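PDB 1TUA: K Homology domain-containing protein from Aeropyrum pernix, which is of unknown function but carries two KH domains, the fold of many nucleic-acid-binding proteins, and so probably binds RNA. Local coordinates for residues V8-P12 with E13-A17; G23-K26 with A27-R31; A64-V67 with K68-L72. All coordinates share one frame; numbering follows the deposited sequence.

Contact 1: residues V8-P12 with E13-A17; sequences VKVKP and ERLGA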
ATOM      1  N   VAL A   8      13.387   1.381   8.108  1.00 10.73           N
ATOM      2  CA  VAL A   8      12.038   0.855   7.991  1.00 11.27           C
ATOM      3  C   VAL A   8      11.866  -0.327   8.942  1.00 11.70           C
ATOM      4  O   VAL A   8      12.533  -1.355   8.796  1.00 11.14           O
ATOM      5  CB  VAL A   8      11.753   0.380   6.547  1.00 11.54           C
ATOM      6  CG1 VAL A   8      10.321  -0.130   6.435  1.00 12.41           C
ATOM      7  CG2 VAL A   8      12.002   1.513   5.573  1.00 10.95           C
ATOM      8  N   LYS A   9      10.984  -0.170   9.926  1.00 13.17           N
ATOM      9  CA  LYS A   9      10.726  -1.245  10.874  1.00 14.63           C
ATOM     10  C   LYS A   9       9.860  -2.261  10.149  1.00 14.40           C
ATOM     11  O   LYS A   9       8.846  -1.904   9.557  1.00 16.67           O
ATOM     12  CB  LYS A   9       9.984  -0.719  12.103  1.00 17.65           C
ATOM     13  CG  LYS A   9       9.698  -1.788  13.161  1.00 21.08           C
ATOM     14  CD  LYS A   9      10.987  -2.348  13.762  1.00 22.66           C
ATOM     15  CE  LYS A   9      10.715  -3.539  14.672  1.00 24.26           C
ATOM     16  NZ  LYS A   9      10.063  -4.655  13.931  1.00 24.54           N
ATOM     17  N   VAL A  10      10.259  -3.524  10.179  1.00 13.70           N
ATOM     18  CA  VAL A  10       9.493  -4.563   9.502  1.00 13.74           C
ATOM     19  C   VAL A  10       8.891  -5.539  10.511  1.00 14.59           C
ATOM     20  O   VAL A  10       9.537  -5.893  11.497  1.00 15.24           O
ATOM     21  CB  VAL A  10      10.392  -5.339   8.497  1.00 13.40           C
ATOM     22  CG1 VAL A  10       9.635  -6.514   7.901  1.00 14.02           C
ATOM     23  CG2 VAL A  10      10.855  -4.393   7.385  1.00 13.80           C
ATOM     24  N   LYS A  11       7.646  -5.949  10.282  1.00 14.79           N
ATOM     25  CA  LYS A  11       7.005  -6.909  11.176  1.00 14.39           C
ATOM     26  C   LYS A  11       7.898  -8.145  11.145  1.00 14.74           C
ATOM     27  O   LYS A  11       8.247  -8.637  10.074  1.00 14.24           O
ATOM     28  CB  LYS A  11       5.599  -7.255  10.679  1.00 14.47           C
ATOM     29  CG  LYS A  11       4.627  -6.071  10.666  1.00 17.37           C
ATOM     30  CD  LYS A  11       3.205  -6.510  10.271  1.00 20.10           C
ATOM     31  CE  LYS A  11       2.251  -5.323  10.069  1.00 21.55           C
ATOM     32  NZ  LYS A  11       1.963  -4.561  11.320  1.00 22.20           N
ATOM     33  N   PRO A  12       8.295  -8.657  12.317  1.00 15.63           N
ATOM     34  CA  PRO A  12       9.163  -9.842  12.364  1.00 16.78           C
ATOM     35  C   PRO A  12       8.717 -10.987  11.454  1.00 16.92           C
ATOM     36  O   PRO A  12       9.541 -11.620  10.791  1.00 17.71           O
ATOM     37  CB  PRO A  12       9.138 -10.228  13.844  1.00 16.98           C
ATOM     38  CG  PRO A  12       8.986  -8.907  14.526  1.00 17.88           C
ATOM     39  CD  PRO A  12       7.935  -8.215  13.676  1.00 17.24           C
ATOM     40  N   GLU A  13       7.410 -11.237  11.418  1.00 16.39           N
ATOM     41  CA  GLU A  13       6.844 -12.311  10.610  1.00 16.78           C
ATOM     42  C   GLU A  13       6.909 -12.049   9.102  1.00 16.44           C
ATOM     43  O   GLU A  13       6.553 -12.916   8.302  1.00 17.33           O
ATOM     44  CB  GLU A  13       5.385 -12.567  11.023  1.00 19.90           C
ATOM     45  CG  GLU A  13       4.444 -11.384  10.794  1.00 25.46           C
ATOM     46  CD  GLU A  13       4.279 -10.479  12.017  1.00 28.83           C
ATOM     47  OE1 GLU A  13       5.278 -10.202  12.725  1.00 29.40           O
ATOM     48  OE2 GLU A  13       3.135 -10.032  12.260  1.00 31.83           O
ATOM     49  N   ARG A  14       7.364 -10.862   8.709  1.00 13.82           N
ATOM     50  CA  ARG A  14       7.458 -10.533   7.290  1.00 12.85           C
ATOM     51  C   ARG A  14       8.886 -10.276   6.823  1.00 13.23           C
ATOM     52  O   ARG A  14       9.113  -9.999   5.647  1.00 12.79           O
ATOM     53  CB  ARG A  14       6.600  -9.301   6.971  1.00 12.84           C
ATOM     54  CG  ARG A  14       5.114  -9.524   7.131  1.00 11.66           C
ATOM     55  CD  ARG A  14       4.623 -10.509   6.104  1.00 12.74           C
ATOM     56  NE  ARG A  14       4.557  -9.910   4.773  1.00 13.30           N
ATOM     57  CZ  ARG A  14       4.433 -10.601   3.646  1.00 13.38           C
ATOM     58  NH1 ARG A  14       4.367 -11.926   3.681  1.00 14.74           N
ATOM     59  NH2 ARG A  14       4.359  -9.967   2.485  1.00 13.98           N
ATOM     60  N   LEU A  15       9.856 -10.384   7.728  1.00 14.27           N
ATOM     61  CA  LEU A  15      11.247 -10.123   7.360  1.00 13.58           C
ATOM     62  C   LEU A  15      11.722 -11.054   6.249  1.00 12.91           C
ATOM     63  O   LEU A  15      12.501 -10.657   5.381  1.00 11.79           O
ATOM     64  CB  LEU A  15      12.151 -10.247   8.588  1.00 15.78           C
ATOM     65  CG  LEU A  15      13.544  -9.634   8.438  1.00 17.70           C
ATOM     66  CD1 LEU A  15      13.433  -8.159   8.039  1.00 19.26           C
ATOM     67  CD2 LEU A  15      14.302  -9.775   9.748  1.00 19.42           C
ATOM     68  N   GLY A  16      11.243 -12.295   6.269  1.00 12.60           N
ATOM     69  CA  GLY A  16      11.628 -13.237   5.234  1.00 13.37           C
ATOM     70  C   GLY A  16      11.084 -12.834   3.873  1.00 13.61           C
ATOM     71  O   GLY A  16      11.726 -13.053   2.841  1.00 14.26           O
ATOM     72  N   ALA A  17       9.894 -12.242   3.864  1.00 12.03           N
ATOM     73  CA  ALA A  17       9.284 -11.818   2.613  1.00 12.31           C
ATOM     74  C   ALA A  17      10.033 -10.618   2.047  1.00 11.72           C
ATOM     75  O   ALA A  17      10.144 -10.465   0.829  1.00 12.72           O
ATOM     76  CB  ALA A  17       7.813 -11.467   2.835  1.00 12.44           C
TER
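K11 and E13 meet where the chain leaves strand 6-9 and turns into helix 15-19, and they do so through the root of one side chain and the end of the other. The carboxylate of E13 is folded back along the turn: its CG is tucked between the backbone N and the carbonyl carbon (chi1 63°), which brings OE1 to 3.6 Å from K11 CB and to 3.5 Å from P12 CD. The two side chains run at a slant to each other, and their charged ends stay apart, with K11 NZ 5.7 Å from E13 OE2. The lysine ammonium is instead paired in a salt bridge with E137, which belongs to the second KH domain.

Inside the turn, V10 points at the start of the helix. Its CG1 neighbours L15 N at 3.9 Å and makes an apolar contact with L15 CD1 at 4.1 Å, which brings the end of the strand against the first helical turn. The backbone completes the bend: R14 N donates to K11 O at 2.8 Å (159°), and a weak bond joins L15 N to P12 O. Beyond it, R14 carries its guanidinium away from K11, with one face resting on A17 CB, 3.5 Å above the plane; R14 NE binds I70 O and K11 N binds S71 OG, both on helix 57-72.

The chemistry is thus divided. Proline has no amide hydrogen to offer OE1, which lies against its ring as a carbon contact only. Against K11 the carboxylate likewise meets CB and CD, since NZ goes to E137. One firm and one weak backbone bond shape the turn, while K11 and R14 spend their polar ends on ties to other parts of the fold.

Contact 2: residues G23-K26 with A27-R31; sequences GEVK and AEIMR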
ATOM      1  N   GLY A  23      17.840 -13.820  -0.612  1.00 17.59           N
ATOM      2  CA  GLY A  23      17.905 -12.368  -0.726  1.00 15.42           C
ATOM      3  C   GLY A  23      17.486 -11.803  -2.075  1.00 14.84           C
ATOM      4  O   GLY A  23      17.799 -10.660  -2.400  1.00 14.32           O
ATOM      5  N   GLU A  24      16.754 -12.590  -2.855  1.00 13.90           N
ATOM      6  CA  GLU A  24      16.324 -12.160  -4.181  1.00 15.32           C
ATOM      7  C   GLU A  24      15.396 -10.945  -4.209  1.00 13.12           C
ATOM      8  O   GLU A  24      15.433 -10.168  -5.162  1.00 12.30           O
ATOM      9  CB  GLU A  24      15.653 -13.325  -4.917  1.00 19.31           C
ATOM     10  CG  GLU A  24      14.450 -13.910  -4.190  1.00 27.01           C
ATOM     11  CD  GLU A  24      13.804 -15.050  -4.960  1.00 32.22           C
ATOM     12  OE1 GLU A  24      14.550 -15.932  -5.446  1.00 34.94           O
ATOM     13  OE2 GLU A  24      12.556 -15.065  -5.072  1.00 33.66           O
ATOM     14  N   VAL A  25      14.561 -10.783  -3.184  1.00 11.60           N
ATOM     15  CA  VAL A  25      13.644  -9.649  -3.153  1.00 11.75           C
ATOM     16  C   VAL A  25      14.369  -8.344  -2.854  1.00 11.47           C
ATOM     17  O   VAL A  25      14.222  -7.367  -3.599  1.00 12.09           O
ATOM     18  CB  VAL A  25      12.501  -9.852  -2.129  1.00 10.99           C
ATOM     19  CG1 VAL A  25      11.695  -8.557  -1.976  1.00 10.66           C
ATOM     20  CG2 VAL A  25      11.582 -10.970  -2.605  1.00 11.82           C
ATOM     21  N   LYS A  26      15.164  -8.306  -1.789  1.00 12.54           N
ATOM     22  CA  LYS A  26      15.874  -7.063  -1.505  1.00 13.51           C
ATOM     23  C   LYS A  26      16.860  -6.776  -2.638  1.00 11.98           C
ATOM     24  O   LYS A  26      17.104  -5.617  -2.970  1.00 11.43           O
ATOM     25  CB  LYS A  26      16.605  -7.118  -0.159  1.00 17.18           C
ATOM     26  CG  LYS A  26      17.830  -7.982  -0.123  1.00 21.92           C
ATOM     27  CD  LYS A  26      18.667  -7.669   1.107  1.00 24.98           C
ATOM     28  CE  LYS A  26      19.989  -8.405   1.050  1.00 26.56           C
ATOM     29  NZ  LYS A  26      20.925  -7.946   2.108  1.00 33.41           N
ATOM     30  N   ALA A  27      17.413  -7.826  -3.241  1.00 11.05           N
ATOM     31  CA  ALA A  27      18.353  -7.651  -4.351  1.00 11.32           C
ATOM     32  C   ALA A  27      17.667  -6.965  -5.528  1.00 10.46           C
ATOM     33  O   ALA A  27      18.248  -6.085  -6.157  1.00 10.69           O
ATOM     34  CB  ALA A  27      18.904  -8.991  -4.798  1.00 11.42           C
ATOM     35  N   GLU A  28      16.437  -7.377  -5.826  1.00  9.56           N
ATOM     36  CA  GLU A  28      15.682  -6.795  -6.928  1.00  9.49           C
ATOM     37  C   GLU A  28      15.313  -5.344  -6.618  1.00  9.71           C
ATOM     38  O   GLU A  28      15.353  -4.487  -7.506  1.00  9.71           O
ATOM     39  CB  GLU A  28      14.417  -7.620  -7.193  1.00 12.61           C
ATOM     40  CG  GLU A  28      13.643  -7.225  -8.446  1.00 16.86           C
ATOM     41  CD  GLU A  28      14.506  -7.216  -9.703  1.00 22.72           C
ATOM     42  OE1 GLU A  28      15.537  -7.927  -9.744  1.00 23.51           O
ATOM     43  OE2 GLU A  28      14.143  -6.505 -10.664  1.00 24.90           O
ATOM     44  N   ILE A  29      14.958  -5.056  -5.365  1.00  9.03           N
ATOM     45  CA  ILE A  29      14.614  -3.678  -5.012  1.00 10.40           C
ATOM     46  C   ILE A  29      15.853  -2.805  -5.205  1.00  9.67           C
ATOM     47  O   ILE A  29      15.777  -1.715  -5.777  1.00  9.54           O
ATOM     48  CB  ILE A  29      14.147  -3.554  -3.548  1.00 11.22           C
ATOM     49  CG1 ILE A  29      12.890  -4.391  -3.329  1.00  9.93           C
ATOM     50  CG2 ILE A  29      13.844  -2.089  -3.227  1.00 11.09           C
ATOM     51  CD1 ILE A  29      12.448  -4.457  -1.878  1.00 10.82           C
ATOM     52  N   MET A  30      16.997  -3.302  -4.737  1.00  9.67           N
ATOM     53  CA  MET A  30      18.259  -2.581  -4.867  1.00 10.24           C
ATOM     54  C   MET A  30      18.593  -2.346  -6.341  1.00 10.78           C
ATOM     55  O   MET A  30      18.958  -1.244  -6.743  1.00 10.39           O
ATOM     56  CB  MET A  30      19.399  -3.377  -4.205  1.00  8.95           C
ATOM     57  CG  MET A  30      19.399  -3.372  -2.669  1.00 10.26           C
ATOM     58  SD  MET A  30      20.747  -4.377  -1.925  1.00  5.42           S
ATOM     59  CE  MET A  30      19.871  -5.727  -1.437  1.00 18.78           C
ATOM     60  N   ARG A  31      18.458  -3.398  -7.140  1.00 10.56           N
ATOM     61  CA  ARG A  31      18.761  -3.350  -8.566  1.00 11.93           C
ATOM     62  C   ARG A  31      17.967  -2.307  -9.342  1.00 10.98           C
ATOM     63  O   ARG A  31      18.519  -1.580 -10.165  1.00 11.56           O
ATOM     64  CB  ARG A  31      18.515  -4.735  -9.167  1.00 15.02           C
ATOM     65  CG  ARG A  31      18.843  -4.870 -10.632  1.00 21.72           C
ATOM     66  CD  ARG A  31      18.822  -6.339 -11.029  1.00 24.35           C
ATOM     67  NE  ARG A  31      19.690  -7.129 -10.155  1.00 29.85           N
ATOM     68  CZ  ARG A  31      19.257  -8.025  -9.268  1.00 30.35           C
ATOM     69  NH1 ARG A  31      17.957  -8.256  -9.133  1.00 29.06           N
ATOM     70  NH2 ARG A  31      20.125  -8.687  -8.512  1.00 29.90           N
TER
HETATM   71  O   HOH W   1      16.967 -10.855  -7.407  1.00 30.26           O
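Helix 24-33 of the first KH domain starts directly after the GXXG loop, whose last glycine, G23, is the N-cap residue; this contact is the opening turns of that helix. A27 N donates to G23 O at 3.0 Å, and the same i to i+4 pattern continues down to M30 N on K26 O.

One side of these turns is formed by K26 and M30, which lie alongside each other and point the same way. M30 is bent at its last torsion (chi3 -104°), swinging CE back over the lysine stem, 3.3 Å from K26 CG, an unusually short approach whose exact value should be read with caution. On the inner side V25 CG1 meets I29 CD1 at 4.2 Å, the two side chains slanting past each other toward helix 57-72, where I70 and V66 receive them.

Toward the outside, R31 NH1 and E28 OE1 form a salt bridge; the hydrogen bond within it is weak, and the 2.5 Å distance doubtfully short. A water donates to E24 O and accepts from R31 NH1, linking the first turn to the second.

A glycine loop leading straight into an amphipathic helix is the hallmark of KH domains, where this region commonly lines the nucleic-acid groove.

Contact 3: residues A64-V67 with K68-L72; sequences AEVV and KAISL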
ATOM      1  N   ALA A  64      12.072   2.363  -0.053  1.00  8.61           N
ATOM      2  CA  ALA A  64      11.607   2.217   1.327  1.00  8.36           C
ATOM      3  C   ALA A  64      10.107   1.921   1.378  1.00  8.84           C
ATOM      4  O   ALA A  64       9.642   1.197   2.261  1.00  8.90           O
ATOM      5  CB  ALA A  64      11.918   3.481   2.117  1.00  7.46           C
ATOM      6  N   GLU A  65       9.349   2.473   0.434  1.00  9.48           N
ATOM      7  CA  GLU A  65       7.907   2.231   0.410  1.00 10.55           C
ATOM      8  C   GLU A  65       7.622   0.786   0.031  1.00  9.48           C
ATOM      9  O   GLU A  65       6.698   0.177   0.559  1.00  9.20           O
ATOM     10  CB  GLU A  65       7.208   3.183  -0.562  1.00 13.53           C
ATOM     11  CG  GLU A  65       7.181   4.617  -0.070  1.00 18.62           C
ATOM     12  CD  GLU A  65       6.367   4.782   1.203  1.00 22.38           C
ATOM     13  OE1 GLU A  65       5.123   4.826   1.124  1.00 23.61           O
ATOM     14  OE2 GLU A  65       6.971   4.856   2.294  1.00 27.62           O
ATOM     15  N   VAL A  66       8.421   0.229  -0.871  1.00  8.59           N
ATOM     16  CA  VAL A  66       8.230  -1.165  -1.260  1.00  8.76           C
ATOM     17  C   VAL A  66       8.430  -2.052  -0.029  1.00  7.65           C
ATOM     18  O   VAL A  66       7.639  -2.960   0.232  1.00  7.98           O
ATOM     19  CB  VAL A  66       9.222  -1.583  -2.359  1.00  8.07           C
ATOM     20  CG1 VAL A  66       9.161  -3.089  -2.574  1.00  9.36           C
ATOM     21  CG2 VAL A  66       8.896  -0.847  -3.648  1.00  7.64           C
ATOM     22  N   VAL A  67       9.488  -1.783   0.729  1.00  7.73           N
ATOM     23  CA  VAL A  67       9.759  -2.556   1.941  1.00  7.41           C
ATOM     24  C   VAL A  67       8.593  -2.442   2.926  1.00  8.23           C
ATOM     25  O   VAL A  67       8.156  -3.435   3.506  1.00  8.79           O
ATOM     26  CB  VAL A  67      11.048  -2.071   2.633  1.00  7.07           C
ATOM     27  CG1 VAL A  67      11.171  -2.717   4.017  1.00  8.71           C
ATOM     28  CG2 VAL A  67      12.262  -2.421   1.769  1.00  6.88           C
ATOM     29  N   LYS A  68       8.093  -1.228   3.119  1.00  8.71           N
ATOM     30  CA  LYS A  68       6.981  -1.018   4.036  1.00  9.85           C
ATOM     31  C   LYS A  68       5.750  -1.784   3.562  1.00  9.20           C
ATOM     32  O   LYS A  68       5.053  -2.400   4.365  1.00  9.83           O
ATOM     33  CB  LYS A  68       6.658   0.475   4.151  1.00 10.97           C
ATOM     34  CG  LYS A  68       5.477   0.770   5.065  1.00 16.25           C
ATOM     35  CD  LYS A  68       5.178   2.265   5.120  1.00 19.57           C
ATOM     36  CE  LYS A  68       3.969   2.563   6.012  1.00 23.26           C
ATOM     37  NZ  LYS A  68       3.581   4.014   5.993  1.00 25.64           N
ATOM     38  N   ALA A  69       5.490  -1.750   2.258  1.00  8.05           N
ATOM     39  CA  ALA A  69       4.339  -2.448   1.682  1.00  8.12           C
ATOM     40  C   ALA A  69       4.417  -3.968   1.899  1.00  8.01           C
ATOM     41  O   ALA A  69       3.404  -4.616   2.172  1.00  8.80           O
ATOM     42  CB  ALA A  69       4.223  -2.127   0.187  1.00  7.59           C
ATOM     43  N   ILE A  70       5.612  -4.540   1.771  1.00  7.06           N
ATOM     44  CA  ILE A  70       5.779  -5.979   1.983  1.00  8.21           C
ATOM     45  C   ILE A  70       5.573  -6.300   3.463  1.00  8.78           C
ATOM     46  O   ILE A  70       4.944  -7.303   3.816  1.00  9.96           O
ATOM     47  CB  ILE A  70       7.179  -6.452   1.529  1.00  8.81           C
ATOM     48  CG1 ILE A  70       7.295  -6.282   0.009  1.00  8.86           C
ATOM     49  CG2 ILE A  70       7.418  -7.915   1.954  1.00  8.70           C
ATOM     50  CD1 ILE A  70       8.698  -6.483  -0.527  1.00  8.32           C
ATOM     51  N   SER A  71       6.099  -5.437   4.325  1.00  8.19           N
ATOM     52  CA  SER A  71       5.945  -5.598   5.771  1.00  9.79           C
ATOM     53  C   SER A  71       4.458  -5.603   6.145  1.00  9.74           C
ATOM     54  O   SER A  71       4.022  -6.368   7.003  1.00 10.58           O
ATOM     55  CB  SER A  71       6.659  -4.452   6.499  1.00 10.55           C
ATOM     56  OG  SER A  71       6.501  -4.558   7.903  1.00 10.94           O
ATOM     57  N   LEU A  72       3.685  -4.745   5.487  1.00 10.44           N
ATOM     58  CA  LEU A  72       2.247  -4.643   5.737  1.00 10.44           C
ATOM     59  C   LEU A  72       1.442  -5.855   5.267  1.00 10.63           C
ATOM     60  O   LEU A  72       0.285  -6.030   5.663  1.00 11.79           O
ATOM     61  CB  LEU A  72       1.695  -3.371   5.091  1.00  9.88           C
ATOM     62  CG  LEU A  72       2.075  -2.081   5.823  1.00 10.08           C
ATOM     63  CD1 LEU A  72       1.746  -0.881   4.957  1.00 10.03           C
ATOM     64  CD2 LEU A  72       1.334  -2.013   7.151  1.00 12.56           C
TER
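V67 and K68, adjacent in helix 57-72, bury more surface in this contact than the residues around them, yet they serve different sides of the helix. V67 spreads its branches inward: CG1, set opposite the backbone N (chi1 170°), rests 3.5 Å from K68 N, and the side chain packs onto V8 and V10 of the first strand and its exit. K68 leaves the helix at roughly a right angle to V67, fully extended. Its CB lies 3.6 Å from A64 O, while CD comes within 4.2 Å of E65 OE2. NZ is 5.1 Å from the same oxygen, which may give a weak long-range attraction, though the charged atoms do not touch. The K68 side chain leans, as E65 does, on L89 of the second KH domain.

V66 completes the set one turn from I70. The two run side by side in the same direction, V66 CG1 meeting I70 CD1 at 4.0 Å, and both reach A79 of helix 76-79. Along the backbone, A69 N donates to E65 O at 2.8 Å.

Main-chain bonds thus let the branched apolar side chains be buried; buried S71 OG is satisfied by K11 N, and the E65/K68 pair keeps to the more exposed side.

In the fold
All three contacts are local, yet they meet around helix 57-72. Contact 3 is the buried one, its centre about 8 Å from that of the chain, whereas contacts 1 and 2 lie at the surface, their centres about 15 and 19 Å out. The two surface contacts reach the helix by different chemistry: contact 1 joins it by hydrogen bonds as well as apolar packing, contact 2 by hydrocarbon packing among the atoms that touch, I29 CD1 meeting V66 CG1 at 3.6 Å. Contacts 1 and 2 also abut, A17 O against V25 CG1. The order strand, helix, helix, strand, strand, helix is that of the type I KH fold, its helices set against a three-stranded antiparallel sheet.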